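Local coordinates for protein phycocyanobilin lyase subunit beta (Nostoc sp. PCC 7120, PDB 5N3U) that associates with CpcE to form a lyase that is probably required for attaching the bilin chromophore to CpcA, the phycocyanin alpha subunit, at residues Ala39-Asn44 with Arg79-Arg84; Val110-Ala115 with Glu150-Tyr155; Leu121-Leu126 with Thr133-Ala138. All coordinates share one frame; numbering follows the deposited sequence.

Interaction 1: Ala39-Asn44 with Arg79-Arg84; sequences AVFGYN and RAYSIR
This contact belongs to an alpha-solenoid of paired helices: Phe41, in the type I beta turn from Val40 to Tyr43, lays its ring against Tyr81 and Ser82 of helix 76-89. The turn is closed by the bond from Tyr43 N to Val40 O, 3.1 Å. It places the CA of Phe41 6.3 Å from that of Tyr81, the nearest backbone pairing of the two segments, and directs the CB of Phe41 at the helix.

The central interaction is a CH-pi contact. Tyr81 CB stands 3.4 Å from the centroid of the Phe41 ring and 12° off the ring normal, so the methylene sits almost squarely over the middle of the face. The distances from Tyr81 CB to the ring atoms bear this out, from 3.4 Å at Phe41 CG to 4.0 Å between Tyr81 CB and Phe41 CZ. The phenol of Tyr81 itself contributes less, because beyond CB the side chain leads away from the turn. Its ring lies near parallel to that of Phe41, the planes inclined by 26°, but the centroids are 5.5 Å apart and the two rings hardly overlap. On the CD2-CE2 flank of the Phe41 ring, CE2 approaches Ser82 N at 3.6 Å and CD2 approaches Ser82 OG at 3.6 Å. Ser82 OG is turned anti to its own carbonyl carbon (chi1 -68°), which sets the hydroxyl beside CD2 and CE2 of the ring without any hydrogen bond crossing the contact.

Helix 46-59 lines the same site, with Leu56 meeting Phe41 and with Pro46 and Ala49 meeting Tyr81. Ala78 and Thr85, just before and after 79-84 on the same helix, also touch Phe41, whereas Ala80 and Ile83 of that helix pack on helix 108-118.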
loop_
_atom_site.group_PDB
_atom_site.type_symbol
_atom_site.label_atom_id
_atom_site.label_comp_id
_atom_site.label_asym_id
_atom_site.label_seq_id
_atom_site.Cartn_x
_atom_site.Cartn_y
_atom_site.Cartn_z
ATOM N N ALA B 39 16.897 -8.016 -7.767
ATOM C CA ALA B 39 16.904 -7.746 -6.340
ATOM C C ALA B 39 17.211 -6.261 -6.048
ATOM O O ALA B 39 16.756 -5.750 -5.071
ATOM C CB ALA B 39 17.909 -8.625 -5.642
ATOM N N VAL B 40 17.936 -5.579 -6.928
ATOM C CA VAL B 40 18.229 -4.177 -6.759
ATOM C C VAL B 40 16.933 -3.353 -6.656
ATOM O O VAL B 40 16.930 -2.335 -5.995
ATOM C CB VAL B 40 19.137 -3.621 -7.860
ATOM C CG1 VAL B 40 19.215 -2.106 -7.829
ATOM C CG2 VAL B 40 20.529 -4.238 -7.703
ATOM N N PHE B 41 15.862 -3.757 -7.335
ATOM C CA PHE B 41 14.622 -2.951 -7.303
ATOM C C PHE B 41 14.060 -2.817 -5.880
ATOM O O PHE B 41 13.362 -1.888 -5.566
ATOM C CB PHE B 41 13.551 -3.599 -8.151
ATOM C CG PHE B 41 13.863 -3.816 -9.594
ATOM C CD1 PHE B 41 14.783 -3.018 -10.314
ATOM C CD2 PHE B 41 13.167 -4.787 -10.270
ATOM C CE1 PHE B 41 14.957 -3.211 -11.669
ATOM C CE2 PHE B 41 13.355 -5.005 -11.620
ATOM C CZ PHE B 41 14.261 -4.226 -12.336
ATOM N N GLY B 42 14.403 -3.707 -4.995
ATOM C CA GLY B 42 14.000 -3.682 -3.608
ATOM C C GLY B 42 14.697 -2.659 -2.710
ATOM O O GLY B 42 14.304 -2.513 -1.577
ATOM N N TYR B 43 15.707 -1.979 -3.216
ATOM C CA TYR B 43 16.418 -0.956 -2.480
ATOM C C TYR B 43 16.015 0.314 -3.142
ATOM O O TYR B 43 16.347 0.573 -4.360
ATOM C CB TYR B 43 17.905 -1.062 -2.712
ATOM C CG TYR B 43 18.384 -2.430 -2.399
ATOM C CD1 TYR B 43 18.156 -3.045 -1.138
ATOM C CD2 TYR B 43 19.071 -3.151 -3.369
ATOM C CE1 TYR B 43 18.621 -4.349 -0.903
ATOM C CE2 TYR B 43 19.537 -4.432 -3.135
ATOM C CZ TYR B 43 19.314 -5.027 -1.936
ATOM O OH TYR B 43 19.812 -6.303 -1.844
ATOM N N ASN B 44 15.359 1.135 -2.379
ATOM C CA ASN B 44 14.534 2.169 -3.005
ATOM C C ASN B 44 15.352 3.343 -3.366
ATOM O O ASN B 44 15.268 4.430 -2.768
ATOM C CB ASN B 44 13.422 2.638 -2.069
ATOM C CG ASN B 44 12.639 3.791 -2.674
ATOM O OD1 ASN B 44 12.474 3.861 -3.907
ATOM N ND2 ASN B 44 12.203 4.722 -1.838
ATOM N N ARG B 79 8.120 -3.722 -7.422
ATOM C CA ARG B 79 7.258 -4.360 -8.381
ATOM C C ARG B 79 7.046 -3.507 -9.615
ATOM O O ARG B 79 6.966 -4.035 -10.737
ATOM C CB ARG B 79 5.945 -4.754 -7.674
ATOM C CG ARG B 79 5.007 -5.520 -8.521
ATOM C CD ARG B 79 3.954 -6.285 -7.673
ATOM N NE ARG B 79 2.985 -5.406 -7.023
ATOM C CZ ARG B 79 2.965 -5.039 -5.722
ATOM N NH1 ARG B 79 2.008 -4.236 -5.309
ATOM N NH2 ARG B 79 3.921 -5.423 -4.842
ATOM N N ALA B 80 6.980 -2.192 -9.435
ATOM C CA ALA B 80 6.750 -1.301 -10.483
ATOM C C ALA B 80 7.930 -1.378 -11.473
ATOM O O ALA B 80 7.738 -1.271 -12.643
ATOM C CB ALA B 80 6.652 0.102 -9.947
ATOM N N TYR B 81 9.139 -1.535 -10.958
ATOM C CA TYR B 81 10.338 -1.685 -11.784
ATOM C C TYR B 81 10.315 -2.977 -12.528
ATOM O O TYR B 81 10.678 -2.995 -13.716
ATOM C CB TYR B 81 11.644 -1.599 -10.959
ATOM C CG TYR B 81 11.972 -0.190 -10.573
ATOM C CD1 TYR B 81 12.407 0.722 -11.544
ATOM C CD2 TYR B 81 11.891 0.241 -9.245
ATOM C CE1 TYR B 81 12.727 2.042 -11.200
ATOM C CE2 TYR B 81 12.211 1.563 -8.869
ATOM C CZ TYR B 81 12.604 2.460 -9.872
ATOM O OH TYR B 81 12.967 3.760 -9.525
ATOM N N SER B 82 9.889 -4.072 -11.915
ATOM C CA SER B 82 9.754 -5.331 -12.649
ATOM C C SER B 82 8.818 -5.168 -13.829
ATOM O O SER B 82 9.108 -5.572 -14.942
ATOM C CB SER B 82 9.277 -6.463 -11.788
ATOM O OG SER B 82 10.247 -6.822 -10.853
ATOM N N ILE B 83 7.675 -4.586 -13.568
ATOM C CA ILE B 83 6.669 -4.414 -14.585
ATOM C C ILE B 83 7.160 -3.476 -15.683
ATOM O O ILE B 83 6.904 -3.692 -16.852
ATOM C CB ILE B 83 5.381 -3.906 -14.002
ATOM C CG1 ILE B 83 4.845 -4.895 -12.932
ATOM C CG2 ILE B 83 4.389 -3.679 -15.147
ATOM C CD1 ILE B 83 4.588 -6.281 -13.447
ATOM N N ARG B 84 7.812 -2.378 -15.299
ATOM C CA ARG B 84 8.354 -1.464 -16.276
ATOM C C ARG B 84 9.422 -2.138 -17.209
ATOM O O ARG B 84 9.493 -1.875 -18.403
ATOM C CB ARG B 84 8.901 -0.209 -15.602
ATOM C CG ARG B 84 9.174 0.949 -16.590
ATOM C CD ARG B 84 9.406 2.311 -15.912
ATOM N NE ARG B 84 8.505 2.539 -14.761
ATOM C CZ ARG B 84 8.808 2.465 -13.466
ATOM N NH1 ARG B 84 9.993 2.103 -13.042
ATOM N NH2 ARG B 84 7.865 2.722 -12.555
#

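Interaction 2: Val110-Ala115 with Glu150-Tyr155; sequences VRRAAA and EWSIRY
Segments 110-115 and 151-155, parts of helices 108-118 and 151-163, run nearly parallel, the axes of these segments 15° apart and approaching to 9.2 Å, with Arg112 and Ile153 the closest CA pair. Ile153 pushes its CD1 between the bases of two arginines, 3.9 Å from both Arg111 CB and Arg112 CG, and crosses each of these side chains at about a right angle. Toward the end of the Arg111 side chain, Ile153 CG2 lies over one face of the guanidinium, toward its rim; the charge itself is paired with Asp148.

Arg112 bends at chi3 (-59°) and gives NH1 to Ser152 OG at 3.0 Å, with an N-H...O angle of 159° and the oxygen close to the guanidinium plane. The Ser152 hydroxyl in turn donates to Glu150 OE2, 2.7 Å from OG, on the anti side of the carboxylate. Ser152 N also donates to Glu150 OE2, at 3.1 Å from above the carboxylate plane, the capping bond of Glu150 as N-cap. Hydrogen bonds thus link the cap to Arg112, whose NH2 binds Ser238 of a lyase alpha subunit. Near-parallel helices set side by side are typical of the HEAT-repeat solenoid.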
loop_
_atom_site.group_PDB
_atom_site.type_symbol
_atom_site.label_atom_id
_atom_site.label_comp_id
_atom_site.label_asym_id
_atom_site.label_seq_id
_atom_site.Cartn_x
_atom_site.Cartn_y
_atom_site.Cartn_z
ATOM N N VAL B 110 2.430 0.745 -10.293
ATOM C CA VAL B 110 2.481 -0.589 -10.921
ATOM C C VAL B 110 1.490 -0.678 -12.053
ATOM O O VAL B 110 1.816 -1.172 -13.135
ATOM C CB VAL B 110 2.214 -1.673 -9.897
ATOM C CG1 VAL B 110 1.975 -3.038 -10.585
ATOM C CG2 VAL B 110 3.347 -1.763 -8.945
ATOM N N ARG B 111 0.254 -0.290 -11.801
ATOM C CA ARG B 111 -0.795 -0.346 -12.783
ATOM C C ARG B 111 -0.494 0.480 -14.052
ATOM O O ARG B 111 -0.828 0.040 -15.168
ATOM C CB ARG B 111 -2.117 0.122 -12.143
ATOM C CG ARG B 111 -2.554 -0.688 -10.920
ATOM C CD ARG B 111 -3.896 -0.266 -10.332
ATOM N NE ARG B 111 -4.917 -0.677 -11.280
ATOM C CZ ARG B 111 -6.138 -0.189 -11.331
ATOM N NH1 ARG B 111 -6.573 0.722 -10.452
ATOM N NH2 ARG B 111 -6.931 -0.637 -12.266
ATOM N N ARG B 112 0.055 1.700 -13.892
ATOM C CA ARG B 112 0.295 2.546 -15.010
ATOM C C ARG B 112 1.344 1.944 -15.897
ATOM O O ARG B 112 1.235 2.037 -17.137
ATOM C CB ARG B 112 0.713 3.961 -14.616
ATOM C CG ARG B 112 -0.411 4.739 -13.875
ATOM C CD ARG B 112 -0.055 6.169 -13.577
ATOM N NE ARG B 112 1.135 6.253 -12.745
ATOM C CZ ARG B 112 1.166 6.713 -11.472
ATOM N NH1 ARG B 112 0.078 7.180 -10.863
ATOM N NH2 ARG B 112 2.286 6.679 -10.825
ATOM N N ALA B 113 2.376 1.376 -15.290
ATOM C CA ALA B 113 3.475 0.734 -16.034
ATOM C C ALA B 113 2.958 -0.439 -16.853
ATOM O O ALA B 113 3.390 -0.657 -17.958
ATOM C CB ALA B 113 4.626 0.284 -15.097
ATOM N N ALA B 114 2.005 -1.177 -16.281
ATOM C CA ALA B 114 1.451 -2.329 -16.934
ATOM C C ALA B 114 0.525 -1.915 -18.106
ATOM O O ALA B 114 0.628 -2.477 -19.174
ATOM C CB ALA B 114 0.716 -3.135 -15.918
ATOM N N ALA B 115 -0.275 -0.860 -17.919
ATOM C CA ALA B 115 -1.191 -0.325 -18.907
ATOM C C ALA B 115 -0.430 0.115 -20.148
ATOM O O ALA B 115 -0.755 -0.301 -21.254
ATOM C CB ALA B 115 -1.967 0.827 -18.298
ATOM N N GLU B 150 -9.315 6.849 -10.850
ATOM C CA GLU B 150 -8.093 7.665 -10.781
ATOM C C GLU B 150 -7.702 8.089 -12.200
ATOM O O GLU B 150 -7.564 7.237 -13.127
ATOM C CB GLU B 150 -7.007 6.825 -10.092
ATOM C CG GLU B 150 -5.544 7.213 -10.309
ATOM C CD GLU B 150 -5.239 8.591 -9.854
ATOM O OE1 GLU B 150 -5.858 8.998 -8.841
ATOM O OE2 GLU B 150 -4.379 9.246 -10.478
ATOM N N TRP B 151 -7.489 9.396 -12.375
ATOM C CA TRP B 151 -7.223 9.987 -13.712
ATOM C C TRP B 151 -5.971 9.387 -14.295
ATOM O O TRP B 151 -5.928 9.187 -15.513
ATOM C CB TRP B 151 -7.101 11.542 -13.658
ATOM C CG TRP B 151 -5.885 11.969 -13.029
ATOM C CD1 TRP B 151 -5.662 12.185 -11.699
ATOM C CD2 TRP B 151 -4.666 12.212 -13.685
ATOM N NE1 TRP B 151 -4.372 12.487 -11.492
ATOM C CE2 TRP B 151 -3.735 12.534 -12.714
ATOM C CE3 TRP B 151 -4.258 12.117 -15.014
ATOM C CZ2 TRP B 151 -2.426 12.797 -13.021
ATOM C CZ3 TRP B 151 -2.960 12.389 -15.314
ATOM C CH2 TRP B 151 -2.061 12.729 -14.339
ATOM N N SER B 152 -4.935 9.159 -13.485
ATOM C CA SER B 152 -3.674 8.696 -14.038
ATOM C C SER B 152 -3.761 7.249 -14.600
ATOM O O SER B 152 -2.987 6.890 -15.525
ATOM C CB SER B 152 -2.540 8.829 -13.038
ATOM O OG SER B 152 -2.636 7.889 -12.007
ATOM N N ILE B 153 -4.672 6.424 -14.062
ATOM C CA ILE B 153 -4.907 5.104 -14.594
ATOM C C ILE B 153 -5.569 5.225 -15.924
ATOM O O ILE B 153 -5.199 4.538 -16.894
ATOM C CB ILE B 153 -5.832 4.247 -13.667
ATOM C CG1 ILE B 153 -5.243 4.019 -12.294
ATOM C CG2 ILE B 153 -6.115 2.914 -14.325
ATOM C CD1 ILE B 153 -3.817 3.657 -12.295
ATOM N N ARG B 154 -6.575 6.080 -16.016
ATOM C CA ARG B 154 -7.234 6.307 -17.317
ATOM C C ARG B 154 -6.269 6.872 -18.343
ATOM O O ARG B 154 -6.298 6.462 -19.469
ATOM C CB ARG B 154 -8.495 7.230 -17.217
ATOM C CG ARG B 154 -9.560 6.750 -16.286
ATOM C CD ARG B 154 -10.916 7.443 -16.527
ATOM N NE ARG B 154 -10.910 8.878 -16.171
ATOM C CZ ARG B 154 -10.845 9.426 -14.953
ATOM N NH1 ARG B 154 -10.755 8.711 -13.839
ATOM N NH2 ARG B 154 -10.865 10.776 -14.849
ATOM N N TYR B 155 -5.375 7.762 -17.932
ATOM C CA TYR B 155 -4.395 8.291 -18.864
ATOM C C TYR B 155 -3.519 7.177 -19.413
ATOM O O TYR B 155 -3.291 7.043 -20.631
ATOM C CB TYR B 155 -3.564 9.345 -18.102
ATOM C CG TYR B 155 -2.589 10.116 -18.965
ATOM C CD1 TYR B 155 -1.384 9.570 -19.316
ATOM C CD2 TYR B 155 -2.877 11.397 -19.390
ATOM C CE1 TYR B 155 -0.454 10.258 -20.108
ATOM C CE2 TYR B 155 -1.975 12.096 -20.205
ATOM C CZ TYR B 155 -0.794 11.536 -20.564
ATOM O OH TYR B 155 0.118 12.229 -21.365
#

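Interaction 3: Leu121-Leu126 with Thr133-Ala138; sequences LHWHKL and TAPKKA
Trp123 and Leu126 are the two residues of 121-126 that meet segment 133-138 of helix 130-145, and the backbone ahead of them sets up the indole. Leu121 contributes its carbonyl: O lies 3.2 Å above the plane of the Trp123 ring, offset toward the rim, and also receives a weak bond from Trp123 N around the inverse gamma turn centred on His122.

Trp123 then opens a short 3-10 segment, closed by the bond from Leu126 N to Trp123 O at 3.1 Å. Its CG is anti to the carbonyl carbon (chi1 -44°), which sends the indole toward the helix. The face opposite Leu121 O is taken by Pro135, whose CB makes a CH-pi contact 3.8 Å from the centroid of the five-membered ring and 11° off its normal. Pro135 CD reaches the benzo part, 3.7 Å from Trp123 CE3, so the pyrrolidine spans both rings of the indole. The methyls of Ala134 and Ala138 approach the six-membered ring obliquely, at CE3 and CH2, Ala138 CB being 3.8 Å from Trp123 CH2. Pro135 has no N-H to bond to the turn before, and the helix is kinked there.

Further on, Leu126 brings CD1 to within 3.5 Å of Ala134 CB, which therefore touches both Leu126 and Trp123. No hydrogen bond crosses between the segments; the contact is apolar throughout.

The connection between helices 108-118 and 130-145 thus folds back onto the second of them. Leu95 of helix 95-104 joins this apolar cluster, touching Trp123, Ala134 and Ala138, while Glu67 of a lyase alpha subunit packs on Leu126 and Ala134.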
loop_
_atom_site.group_PDB
_atom_site.type_symbol
_atom_site.label_atom_id
_atom_site.label_comp_id
_atom_site.label_asym_id
_atom_site.label_seq_id
_atom_site.Cartn_x
_atom_site.Cartn_y
_atom_site.Cartn_z
ATOM N N LEU B 121 3.578 -4.922 -26.503
ATOM C CA LEU B 121 4.327 -6.150 -26.556
ATOM C C LEU B 121 4.488 -6.654 -28.056
ATOM O O LEU B 121 3.704 -6.333 -28.941
ATOM C CB LEU B 121 3.599 -7.232 -25.744
ATOM C CG LEU B 121 3.356 -6.869 -24.272
ATOM C CD1 LEU B 121 2.759 -8.082 -23.542
ATOM C CD2 LEU B 121 4.649 -6.496 -23.623
ATOM N N HIS B 122 5.515 -7.396 -28.293
ATOM C CA HIS B 122 5.812 -7.852 -29.660
ATOM C C HIS B 122 4.998 -9.147 -29.939
ATOM O O HIS B 122 5.519 -10.241 -29.910
ATOM C CB HIS B 122 7.276 -8.082 -29.821
ATOM C CG HIS B 122 8.093 -6.853 -29.673
ATOM N ND1 HIS B 122 9.398 -6.888 -29.223
ATOM C CD2 HIS B 122 7.815 -5.551 -29.925
ATOM C CE1 HIS B 122 9.895 -5.660 -29.206
ATOM N NE2 HIS B 122 8.958 -4.831 -29.637
ATOM N N TRP B 123 3.781 -8.951 -30.295
ATOM C CA TRP B 123 2.794 -9.982 -30.459
ATOM C C TRP B 123 3.146 -11.037 -31.441
ATOM O O TRP B 123 2.799 -12.210 -31.218
ATOM C CB TRP B 123 1.446 -9.394 -30.828
ATOM C CG TRP B 123 1.081 -8.231 -30.071
ATOM C CD1 TRP B 123 0.922 -6.950 -30.539
ATOM C CD2 TRP B 123 0.648 -8.210 -28.695
ATOM N NE1 TRP B 123 0.481 -6.127 -29.520
ATOM C CE2 TRP B 123 0.328 -6.867 -28.376
ATOM C CE3 TRP B 123 0.582 -9.175 -27.695
ATOM C CZ2 TRP B 123 -0.054 -6.478 -27.105
ATOM C CZ3 TRP B 123 0.179 -8.805 -26.431
ATOM C CH2 TRP B 123 -0.116 -7.453 -26.134
ATOM N N HIS B 124 3.926 -10.684 -32.474
ATOM C CA HIS B 124 4.252 -11.655 -33.497
ATOM C C HIS B 124 5.185 -12.685 -32.983
ATOM O O HIS B 124 5.368 -13.659 -33.654
ATOM C CB HIS B 124 4.945 -11.016 -34.708
ATOM C CG HIS B 124 6.317 -10.525 -34.416
ATOM N ND1 HIS B 124 6.570 -9.223 -34.020
ATOM C CD2 HIS B 124 7.516 -11.143 -34.458
ATOM C CE1 HIS B 124 7.864 -9.049 -33.861
ATOM N NE2 HIS B 124 8.459 -10.206 -34.080
ATOM N N LYS B 125 5.850 -12.468 -31.833
ATOM C CA LYS B 125 6.696 -13.500 -31.282
ATOM C C LYS B 125 5.981 -14.733 -30.747
ATOM O O LYS B 125 6.625 -15.713 -30.395
ATOM C CB LYS B 125 7.559 -12.872 -30.225
ATOM C CG LYS B 125 8.423 -11.705 -30.785
ATOM C CD LYS B 125 9.914 -11.915 -30.704
ATOM C CE LYS B 125 10.289 -13.278 -31.289
ATOM N NZ LYS B 125 11.583 -13.289 -32.018
ATOM N N LEU B 126 4.670 -14.654 -30.629
ATOM C CA LEU B 126 3.866 -15.751 -30.178
ATOM C C LEU B 126 3.450 -16.645 -31.363
ATOM O O LEU B 126 3.123 -16.162 -32.428
ATOM C CB LEU B 126 2.619 -15.265 -29.558
ATOM C CG LEU B 126 2.818 -14.463 -28.268
ATOM C CD1 LEU B 126 1.478 -13.887 -27.837
ATOM C CD2 LEU B 126 3.543 -15.269 -27.205
ATOM N N THR B 133 -4.789 -13.564 -30.529
ATOM C CA THR B 133 -5.536 -13.638 -29.270
ATOM C C THR B 133 -4.887 -12.647 -28.225
ATOM O O THR B 133 -5.533 -11.982 -27.494
ATOM C CB THR B 133 -5.364 -15.084 -28.656
ATOM O OG1 THR B 133 -5.815 -16.039 -29.578
ATOM C CG2 THR B 133 -6.141 -15.294 -27.338
ATOM N N ALA B 134 -3.614 -12.691 -28.112
ATOM C CA ALA B 134 -2.977 -11.936 -27.077
ATOM C C ALA B 134 -3.330 -10.414 -27.088
ATOM O O ALA B 134 -3.674 -9.838 -26.025
ATOM C CB ALA B 134 -1.523 -12.130 -27.163
ATOM N N PRO B 135 -3.200 -9.756 -28.262
ATOM C CA PRO B 135 -3.503 -8.320 -28.293
ATOM C C PRO B 135 -4.924 -8.051 -28.003
ATOM O O PRO B 135 -5.277 -7.036 -27.466
ATOM C CB PRO B 135 -3.083 -7.887 -29.716
ATOM C CG PRO B 135 -2.968 -9.120 -30.483
ATOM C CD PRO B 135 -2.541 -10.183 -29.505
ATOM N N LYS B 136 -5.778 -9.003 -28.314
ATOM C CA LYS B 136 -7.146 -8.841 -28.012
ATOM C C LYS B 136 -7.408 -8.935 -26.505
ATOM O O LYS B 136 -8.235 -8.230 -25.994
ATOM C CB LYS B 136 -7.992 -9.867 -28.834
ATOM C CG LYS B 136 -9.431 -10.017 -28.384
ATOM C CD LYS B 136 -10.294 -8.772 -28.591
ATOM C CE LYS B 136 -11.717 -8.974 -28.014
ATOM N NZ LYS B 136 -12.506 -7.719 -27.876
ATOM N N LYS B 137 -6.699 -9.775 -25.798
ATOM C CA LYS B 137 -6.862 -9.837 -24.348
ATOM C C LYS B 137 -6.311 -8.551 -23.724
ATOM O O LYS B 137 -6.824 -8.055 -22.753
ATOM C CB LYS B 137 -6.056 -11.005 -23.758
ATOM C CG LYS B 137 -6.413 -12.397 -24.196
ATOM C CD LYS B 137 -7.856 -12.768 -23.935
ATOM C CE LYS B 137 -8.150 -12.959 -22.423
ATOM N NZ LYS B 137 -9.670 -13.049 -22.424
ATOM N N ALA B 138 -5.224 -8.018 -24.288
ATOM C CA ALA B 138 -4.681 -6.763 -23.788
ATOM C C ALA B 138 -5.688 -5.643 -23.917
ATOM O O ALA B 138 -5.966 -4.924 -22.957
ATOM C CB ALA B 138 -3.410 -6.437 -24.515
#

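From the N terminus, interaction 1 comes first, closing a 34-residue excursion that takes in helices 46-59 and 64-69 and tying the turn after helix 34-40 to helix 76-89. The chain then enters helix 108-118, where interaction 2 opens; it closes only at helix 151-163, again after 34 intervening residues. Interaction 3 opens and closes within that span, fastening the 121-126 connection to helix 130-145. Interactions 1 and 2 follow in series yet touch, Ile83 CG2 lying 3.6 Å from Ala114 N, so helices 76-89, 108-118 and 151-163 are joined in succession. Interaction 3 touches neither, its centre about 20 Å from that of interaction 2.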